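Local coordinates for STU0660 (Streptococcus thermophilus, PDB 3ZTH), which probably binds DNA as a large Csn2-type protein of CRISPR-mediated bacterial immunity and carries magnesium ions, at residues Trp40-Lys45 with Glu68-Ser73; Ser258-His263 with Phe325-Arg330; Tyr299-Met304 with Ile320-Phe325. One frame throughout, in Å; residues are numbered along the deposited sequence.

From the N terminus, helix 28-43 follows strand 20-24 of the mixed sheet, and its C-terminal end takes part in interaction 1. Interaction 1 closes a short loop there, tying the end of that helix to the chain between strands 62-63 and 76-80. Interaction 2 opens much later, at the turn between strands 254-257 and 261-263 at the sheet edge. It closes on the loop after helix 312-324. Interaction 3 is nested inside this loop and joins 299-304 to the end of the same helix. Interactions 2 and 3 share Phe325, and their centres lie about 4 Å apart. Interaction 1 is separate, with its centre about 29 Å from that of interaction 2.

Interaction 1 (Trp40-Lys45 with Glu68-Ser73); sequences WYFGGK and EIVKRS
Tyr41 turns its ring with CG anti to the backbone N (chi1 -162°), and Arg72 bends its chain at chi3 (60°). These torsions lay the Arg72 methylene chain over the Tyr41 ring and bring the guanidinium to the end of helix 28-43. Arg72 CG sits over the ring centre in a CH-pi contact, 3.6 Å from the Tyr41 centroid. The guanidinium then takes up carbonyls near the helix C terminus. Arg72 NE gives a nearly straight bond of 2.7 Å to a lone pair of Tyr41 O. Arg72 NH2 gives another to Lys45 O at 3.0 Å, also in the carbonyl plane. A weak third bond runs from Arg72 NH2 to Trp40 O. Gly44, between these carbonyls, leaves helical geometry with positive phi. The partly negative helix end should favour the arginine charge. The helix belongs to the P-loop NTPase-like core expected for this family. At the far end of the ring, Tyr41 OH donates to Val70 O at 2.7 Å, from above the carbonyl plane. Val70 also pairs through its backbone with Ile62. Phe42 meets the other segment with its ring edge, where Lys71 O and Arg72 O lie. Its CZ touches Val70 CG1 at 4.1 Å, and Tyr75 meets the ring edge-to-face. Water 1 donates to Tyr41 O and weakly to Arg72 O.

Interaction 2 (Ser258-His263 with Phe325-Arg330); sequences SDQVEH and FHFSYR
Two phenylalanine rings, Phe325 and Phe327, pack on the turn and edge strand that end the mixed sheet. They sit on either side of His326 in the sequence, the positive-phi C-prime residue of the Schellman motif that ends helix 312-324. The Phe327 ring is met at its edge. Asp259 OD2 lies 3.5 Å from Phe327 CZ, and Gln260 OE1 is 3.5 Å from Phe327 CD1. The Gln260 amide stands steeply to the ring, with planes 77° apart. Phe325 meets the aliphatic part of Glu262, whose CB is 3.9 Å from Phe325 CE1. The two side chains slide past each other in opposite directions, while His263 O lies at the ring edge. In the next shell, the Tyr265 ring meets that of Phe325 with nearly parallel planes. Asp259 OD2 also accepts a hydrogen bond from Lys303 N, which helps fix the carboxylate. Ser258 OG bonds to Gln26 N, so the turn adjoins a magnesium-binding residue. On the other segment, Arg330 folds back on its own loop. Its NH1 donates to a lone pair of Phe327 O at 2.9 Å and, from above the carbonyl plane, to Tyr329 O at 2.6 Å.

Interaction 3 (Tyr299-Met304 with Ile320-Phe325); sequences YLLTKM and ILNQLF
Apolar contacts carry much of this buried meeting between the loop 299-304 and the last turn of helix 312-324. Leu300 places CG anti to the carbonyl carbon (chi1 -60°) and sends its CD2 branch to the helix. That methyl reaches Leu321 CB at 3.9 Å, and the two side chains cross obliquely. Leu301 has positive phi, and its CD2 branch lies beside Phe325. Leu301 CD2 lies 3.6 Å from Phe325 CB and meets the base of that side chain rather than the far end of the ring. The same methyl also lies against the Asn322 amide, as does Leu300 CD2. Asn322 is therefore flanked by two leucine branches.

The polar contact involves the backbone. The Asn322 amide end faces Leu301 N. The modelled ND2 is 2.9 Å from it, but the amide is probably turned over. With the amide turned back, this may be a hydrogen bond from Leu301 N to the side-chain oxygen. Within the helix, Leu324 N bonds to Ile320 O at 3.0 Å. Phe325 N closes a shorter turn with Asn322 O at 2.9 Å.

Leu301 pairs through its backbone with Asp259, Ser258 OG bonds to Leu300 O, and Tyr299 and Thr302 touch Gln26, one of the magnesium ligands. Leu321 of the helix packs on Val274 of helix 267-277, and Leu300 and Leu301 of the loop rest on Ile256 of strand 254-257. The contact thus lies between helix 267-277 and strands 254-257 and 261-263, with Glu262 of the last strand touching Leu301 and Phe325.

Interaction 1 (Trp40-Lys45 with Glu68-Ser73)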
# COMPACT_ATOMS: atom_id res chain seq x y z
N TRP A 40 10.81 -12.58 22.08
CA TRP A 40 9.50 -11.96 21.89
C TRP A 40 9.25 -10.93 22.97
O TRP A 40 8.82 -9.81 22.69
CB TRP A 40 8.40 -13.02 21.92
CG TRP A 40 8.15 -13.68 20.59
CD1 TRP A 40 8.93 -13.60 19.47
CD2 TRP A 40 7.03 -14.50 20.24
NE1 TRP A 40 8.37 -14.34 18.45
CE2 TRP A 40 7.20 -14.90 18.89
CE3 TRP A 40 5.90 -14.95 20.94
CZ2 TRP A 40 6.28 -15.72 18.23
CZ3 TRP A 40 4.98 -15.76 20.28
CH2 TRP A 40 5.18 -16.14 18.93
N TYR A 41 9.52 -11.32 24.21
CA TYR A 41 9.32 -10.46 25.35
C TYR A 41 10.12 -9.17 25.25
O TYR A 41 9.57 -8.07 25.34
CB TYR A 41 9.73 -11.19 26.62
CG TYR A 41 9.18 -10.60 27.90
CD1 TYR A 41 7.83 -10.74 28.23
CD2 TYR A 41 10.02 -9.95 28.81
CE1 TYR A 41 7.33 -10.26 29.43
CE2 TYR A 41 9.53 -9.46 30.01
CZ TYR A 41 8.18 -9.62 30.32
OH TYR A 41 7.69 -9.18 31.53
N PHE A 42 11.43 -9.30 25.08
CA PHE A 42 12.31 -8.14 25.01
C PHE A 42 12.48 -7.57 23.61
O PHE A 42 12.98 -6.46 23.45
CB PHE A 42 13.69 -8.49 25.58
CG PHE A 42 13.67 -8.82 27.05
CD1 PHE A 42 13.20 -7.90 27.98
CD2 PHE A 42 14.14 -10.06 27.50
CE1 PHE A 42 13.19 -8.20 29.34
CE2 PHE A 42 14.13 -10.36 28.86
CZ PHE A 42 13.66 -9.43 29.78
N GLY A 43 12.05 -8.32 22.60
CA GLY A 43 12.19 -7.87 21.22
C GLY A 43 11.07 -7.00 20.68
O GLY A 43 11.16 -6.54 19.54
N GLY A 44 10.02 -6.78 21.46
CA GLY A 44 8.93 -5.94 20.99
C GLY A 44 7.88 -6.63 20.15
O GLY A 44 7.16 -6.00 19.37
N LYS A 45 7.77 -7.94 20.32
CA LYS A 45 6.78 -8.71 19.57
C LYS A 45 5.35 -8.23 19.84
O LYS A 45 4.95 -8.02 20.98
CB LYS A 45 6.90 -10.18 19.96
CG LYS A 45 5.83 -11.08 19.38
CD LYS A 45 6.04 -11.31 17.90
CE LYS A 45 5.09 -12.38 17.38
NZ LYS A 45 5.39 -12.76 15.97
N GLU A 68 8.58 -10.05 40.84
CA GLU A 68 8.01 -8.87 40.22
C GLU A 68 8.18 -8.99 38.71
O GLU A 68 9.03 -9.75 38.22
CB GLU A 68 8.71 -7.62 40.71
CG GLU A 68 8.57 -7.39 42.19
CD GLU A 68 7.96 -6.05 42.49
OE1 GLU A 68 6.84 -5.77 41.98
OE2 GLU A 68 8.60 -5.27 43.24
N ILE A 69 7.39 -8.22 37.97
CA ILE A 69 7.47 -8.26 36.52
C ILE A 69 8.65 -7.47 35.98
O ILE A 69 8.89 -6.33 36.36
CB ILE A 69 6.17 -7.72 35.88
CG1 ILE A 69 5.04 -8.71 36.14
CG2 ILE A 69 6.37 -7.52 34.40
CD1 ILE A 69 3.70 -8.29 35.54
N VAL A 70 9.41 -8.11 35.09
CA VAL A 70 10.56 -7.48 34.47
C VAL A 70 10.02 -6.79 33.23
O VAL A 70 9.56 -7.45 32.31
CB VAL A 70 11.60 -8.53 34.05
CG1 VAL A 70 12.82 -7.83 33.45
CG2 VAL A 70 12.00 -9.36 35.26
N LYS A 71 10.06 -5.47 33.20
CA LYS A 71 9.54 -4.72 32.06
C LYS A 71 10.15 -5.13 30.73
O LYS A 71 11.36 -5.37 30.63
CB LYS A 71 9.76 -3.22 32.26
CG LYS A 71 9.04 -2.64 33.46
CD LYS A 71 9.22 -1.14 33.51
CE LYS A 71 8.56 -0.54 34.74
NZ LYS A 71 8.69 0.94 34.76
N ARG A 72 9.31 -5.20 29.70
CA ARG A 72 9.75 -5.58 28.37
C ARG A 72 10.66 -4.51 27.79
O ARG A 72 11.48 -4.77 26.91
CB ARG A 72 8.53 -5.78 27.45
CG ARG A 72 7.59 -6.89 27.91
CD ARG A 72 6.45 -7.11 26.92
NE ARG A 72 6.95 -7.47 25.60
CZ ARG A 72 6.18 -7.62 24.52
NH1 ARG A 72 4.87 -7.44 24.61
NH2 ARG A 72 6.72 -7.95 23.35
N SER A 73 10.52 -3.29 28.31
CA SER A 73 11.31 -2.15 27.86
C SER A 73 12.61 -2.05 28.66
O SER A 73 13.46 -1.22 28.37
CB SER A 73 10.50 -0.87 28.06
OG SER A 73 10.22 -0.67 29.44
O HOH W 1 9.74 -5.47 24.07

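Interaction 2 (Ser258-His263 with Phe325-Arg330)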
# COMPACT_ATOMS: atom_id res chain seq x y z
N SER A 258 17.94 -29.42 31.25
CA SER A 258 17.81 -30.80 30.79
C SER A 258 16.53 -31.44 31.31
O SER A 258 15.46 -30.87 31.15
CB SER A 258 19.02 -31.65 31.22
OG SER A 258 20.19 -31.35 30.46
N ASP A 259 16.63 -32.62 31.90
CA ASP A 259 15.44 -33.26 32.44
C ASP A 259 14.99 -32.43 33.64
O ASP A 259 13.90 -32.61 34.17
CB ASP A 259 15.72 -34.70 32.88
CG ASP A 259 16.07 -35.60 31.72
OD1 ASP A 259 15.55 -35.38 30.61
OD2 ASP A 259 16.86 -36.55 31.92
N GLN A 260 15.86 -31.52 34.05
CA GLN A 260 15.57 -30.61 35.15
C GLN A 260 16.34 -29.33 34.91
O GLN A 260 17.23 -29.29 34.05
CB GLN A 260 15.98 -31.24 36.49
CG GLN A 260 14.78 -31.59 37.38
CD GLN A 260 14.95 -32.92 38.09
OE1 GLN A 260 15.97 -33.16 38.75
NE2 GLN A 260 13.95 -33.79 37.96
N VAL A 261 15.98 -28.28 35.64
CA VAL A 261 16.65 -27.00 35.49
C VAL A 261 17.40 -26.59 36.76
O VAL A 261 16.82 -26.56 37.85
CB VAL A 261 15.65 -25.88 35.10
CG1 VAL A 261 16.37 -24.53 35.04
CG2 VAL A 261 15.04 -26.18 33.75
N GLU A 262 18.68 -26.29 36.62
CA GLU A 262 19.53 -25.86 37.73
C GLU A 262 20.65 -25.00 37.16
O GLU A 262 20.97 -25.11 35.97
CB GLU A 262 20.18 -27.06 38.42
CG GLU A 262 19.24 -28.18 38.87
CD GLU A 262 18.46 -27.85 40.15
OE1 GLU A 262 18.69 -26.77 40.76
OE2 GLU A 262 17.61 -28.69 40.54
N HIS A 263 21.23 -24.14 37.98
CA HIS A 263 22.37 -23.36 37.52
C HIS A 263 23.54 -23.82 38.37
O HIS A 263 23.34 -24.32 39.48
CB HIS A 263 22.11 -21.85 37.66
CG HIS A 263 21.83 -21.40 39.05
ND1 HIS A 263 22.77 -21.45 40.06
CD2 HIS A 263 20.73 -20.83 39.60
CE1 HIS A 263 22.26 -20.93 41.16
NE2 HIS A 263 21.02 -20.54 40.91
N PHE A 325 23.26 -32.68 42.68
CA PHE A 325 22.00 -32.08 42.30
C PHE A 325 20.89 -33.08 42.58
O PHE A 325 19.74 -32.87 42.22
CB PHE A 325 22.02 -31.69 40.82
CG PHE A 325 22.83 -30.46 40.54
CD1 PHE A 325 22.38 -29.20 40.92
CD2 PHE A 325 24.06 -30.55 39.89
CE1 PHE A 325 23.14 -28.06 40.67
CE2 PHE A 325 24.82 -29.42 39.64
CZ PHE A 325 24.36 -28.17 40.03
N HIS A 326 21.25 -34.17 43.24
CA HIS A 326 20.29 -35.20 43.57
C HIS A 326 19.66 -35.80 42.32
O HIS A 326 18.52 -36.25 42.35
CB HIS A 326 19.21 -34.63 44.48
CG HIS A 326 19.74 -34.10 45.78
ND1 HIS A 326 20.44 -34.89 46.67
CD2 HIS A 326 19.68 -32.87 46.33
CE1 HIS A 326 20.79 -34.15 47.71
NE2 HIS A 326 20.35 -32.93 47.53
N PHE A 327 20.40 -35.79 41.21
CA PHE A 327 19.89 -36.38 39.99
C PHE A 327 20.47 -37.79 39.96
O PHE A 327 21.67 -37.98 40.17
CB PHE A 327 20.34 -35.60 38.76
CG PHE A 327 19.55 -35.91 37.52
CD1 PHE A 327 18.26 -35.43 37.37
CD2 PHE A 327 20.09 -36.71 36.52
CE1 PHE A 327 17.51 -35.74 36.24
CE2 PHE A 327 19.34 -37.03 35.39
CZ PHE A 327 18.06 -36.55 35.25
N SER A 328 19.61 -38.77 39.68
CA SER A 328 20.00 -40.19 39.67
C SER A 328 20.82 -40.77 38.52
O SER A 328 21.46 -41.81 38.68
CB SER A 328 18.75 -41.05 39.84
OG SER A 328 17.89 -40.91 38.72
N TYR A 329 20.82 -40.14 37.35
CA TYR A 329 21.58 -40.70 36.23
C TYR A 329 23.05 -40.98 36.54
O TYR A 329 23.72 -40.21 37.23
CB TYR A 329 21.52 -39.79 35.01
CG TYR A 329 22.22 -40.41 33.83
CD1 TYR A 329 21.60 -41.43 33.09
CD2 TYR A 329 23.51 -40.03 33.48
CE1 TYR A 329 22.25 -42.05 32.03
CE2 TYR A 329 24.18 -40.65 32.42
CZ TYR A 329 23.54 -41.65 31.70
OH TYR A 329 24.19 -42.26 30.65
N ARG A 330 23.55 -42.09 36.02
CA ARG A 330 24.94 -42.47 36.23
C ARG A 330 25.53 -43.19 35.03
O ARG A 330 24.91 -44.09 34.46
CB ARG A 330 25.09 -43.39 37.45
CG ARG A 330 24.70 -42.78 38.78
CD ARG A 330 25.78 -41.89 39.36
NE ARG A 330 25.37 -41.37 40.66
CZ ARG A 330 24.35 -40.53 40.84
NH1 ARG A 330 23.65 -40.10 39.80
NH2 ARG A 330 24.03 -40.12 42.06

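Interaction 3 (Tyr299-Met304 with Ile320-Phe325)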
# COMPACT_ATOMS: atom_id res chain seq x y z
N TYR A 299 25.73 -32.20 29.88
CA TYR A 299 25.05 -33.48 30.03
C TYR A 299 24.49 -33.78 31.41
O TYR A 299 24.01 -34.87 31.65
CB TYR A 299 26.01 -34.62 29.64
CG TYR A 299 26.47 -34.52 28.21
CD1 TYR A 299 25.60 -34.83 27.16
CD2 TYR A 299 27.75 -34.08 27.90
CE1 TYR A 299 26.01 -34.69 25.82
CE2 TYR A 299 28.17 -33.93 26.58
CZ TYR A 299 27.29 -34.24 25.55
OH TYR A 299 27.71 -34.08 24.25
N LEU A 300 24.53 -32.80 32.31
CA LEU A 300 24.02 -33.02 33.66
C LEU A 300 22.51 -33.03 33.69
O LEU A 300 21.86 -32.49 32.80
CB LEU A 300 24.55 -31.92 34.59
CG LEU A 300 26.08 -31.88 34.66
CD1 LEU A 300 26.55 -30.69 35.46
CD2 LEU A 300 26.58 -33.19 35.28
N LEU A 301 21.94 -33.66 34.71
CA LEU A 301 20.49 -33.72 34.88
C LEU A 301 19.80 -34.30 33.64
O LEU A 301 18.72 -33.86 33.25
CB LEU A 301 19.93 -32.32 35.16
CG LEU A 301 20.84 -31.40 35.99
CD1 LEU A 301 20.20 -30.02 36.10
CD2 LEU A 301 21.08 -32.00 37.36
N THR A 302 20.42 -35.30 33.03
CA THR A 302 19.83 -35.90 31.85
C THR A 302 19.86 -37.42 31.91
O THR A 302 20.94 -38.02 31.93
CB THR A 302 20.58 -35.49 30.55
OG1 THR A 302 20.62 -34.06 30.43
CG2 THR A 302 19.86 -36.05 29.33
N LYS A 303 18.69 -38.04 31.96
CA LYS A 303 18.64 -39.48 31.94
C LYS A 303 18.82 -39.75 30.46
O LYS A 303 17.96 -39.37 29.66
CB LYS A 303 17.29 -40.02 32.40
CG LYS A 303 17.28 -41.54 32.43
CD LYS A 303 15.88 -42.12 32.48
CE LYS A 303 15.93 -43.65 32.45
NZ LYS A 303 14.58 -44.27 32.42
N MSE A 304 19.92 -40.38 30.08
CA MSE A 304 20.17 -40.62 28.68
C MSE A 304 20.02 -42.05 28.19
O MSE A 304 20.33 -43.01 28.89
CB MSE A 304 21.55 -40.09 28.32
CG MSE A 304 21.59 -38.58 28.40
SE MSE A 304 23.30 -37.79 28.07
CE MSE A 304 24.14 -38.30 29.74
N ILE A 320 29.42 -37.70 40.01
CA ILE A 320 29.46 -36.99 41.27
C ILE A 320 28.63 -35.71 41.20
O ILE A 320 27.81 -35.45 42.09
CB ILE A 320 30.92 -36.68 41.70
CG1 ILE A 320 31.67 -37.99 41.96
CG2 ILE A 320 30.94 -35.84 42.95
CD1 ILE A 320 33.15 -37.84 42.26
N LEU A 321 28.82 -34.94 40.13
CA LEU A 321 28.07 -33.69 39.98
C LEU A 321 26.58 -33.95 39.99
O LEU A 321 25.83 -33.27 40.69
CB LEU A 321 28.48 -32.96 38.71
CG LEU A 321 29.82 -32.23 38.80
CD1 LEU A 321 30.18 -31.64 37.46
CD2 LEU A 321 29.75 -31.14 39.87
N ASN A 322 26.15 -34.94 39.21
CA ASN A 322 24.73 -35.26 39.19
C ASN A 322 24.23 -35.51 40.60
O ASN A 322 23.19 -34.99 41.00
CB ASN A 322 24.47 -36.49 38.32
CG ASN A 322 23.93 -36.13 36.97
OD1 ASN A 322 23.89 -36.96 36.06
ND2 ASN A 322 23.51 -34.87 36.82
N GLN A 323 24.98 -36.29 41.36
CA GLN A 323 24.61 -36.59 42.74
C GLN A 323 24.43 -35.31 43.56
O GLN A 323 23.51 -35.22 44.38
CB GLN A 323 25.66 -37.49 43.38
CG GLN A 323 25.28 -37.94 44.77
CD GLN A 323 26.17 -39.04 45.32
OE1 GLN A 323 25.99 -39.48 46.46
NE2 GLN A 323 27.12 -39.51 44.51
N LEU A 324 25.29 -34.31 43.35
CA LEU A 324 25.20 -33.05 44.08
C LEU A 324 23.90 -32.32 43.78
O LEU A 324 23.50 -31.42 44.53
CB LEU A 324 26.37 -32.13 43.73
CG LEU A 324 27.77 -32.60 44.14
CD1 LEU A 324 28.71 -31.43 43.99
CD2 LEU A 324 27.79 -33.11 45.58
N PHE A 325 23.26 -32.68 42.68
CA PHE A 325 22.00 -32.08 42.30
C PHE A 325 20.89 -33.08 42.58
O PHE A 325 19.74 -32.87 42.22
CB PHE A 325 22.02 -31.69 40.82
CG PHE A 325 22.83 -30.46 40.54
CD1 PHE A 325 22.38 -29.20 40.92
CD2 PHE A 325 24.06 -30.55 39.89
CE1 PHE A 325 23.14 -28.06 40.67
CE2 PHE A 325 24.82 -29.42 39.64
CZ PHE A 325 24.36 -28.17 40.03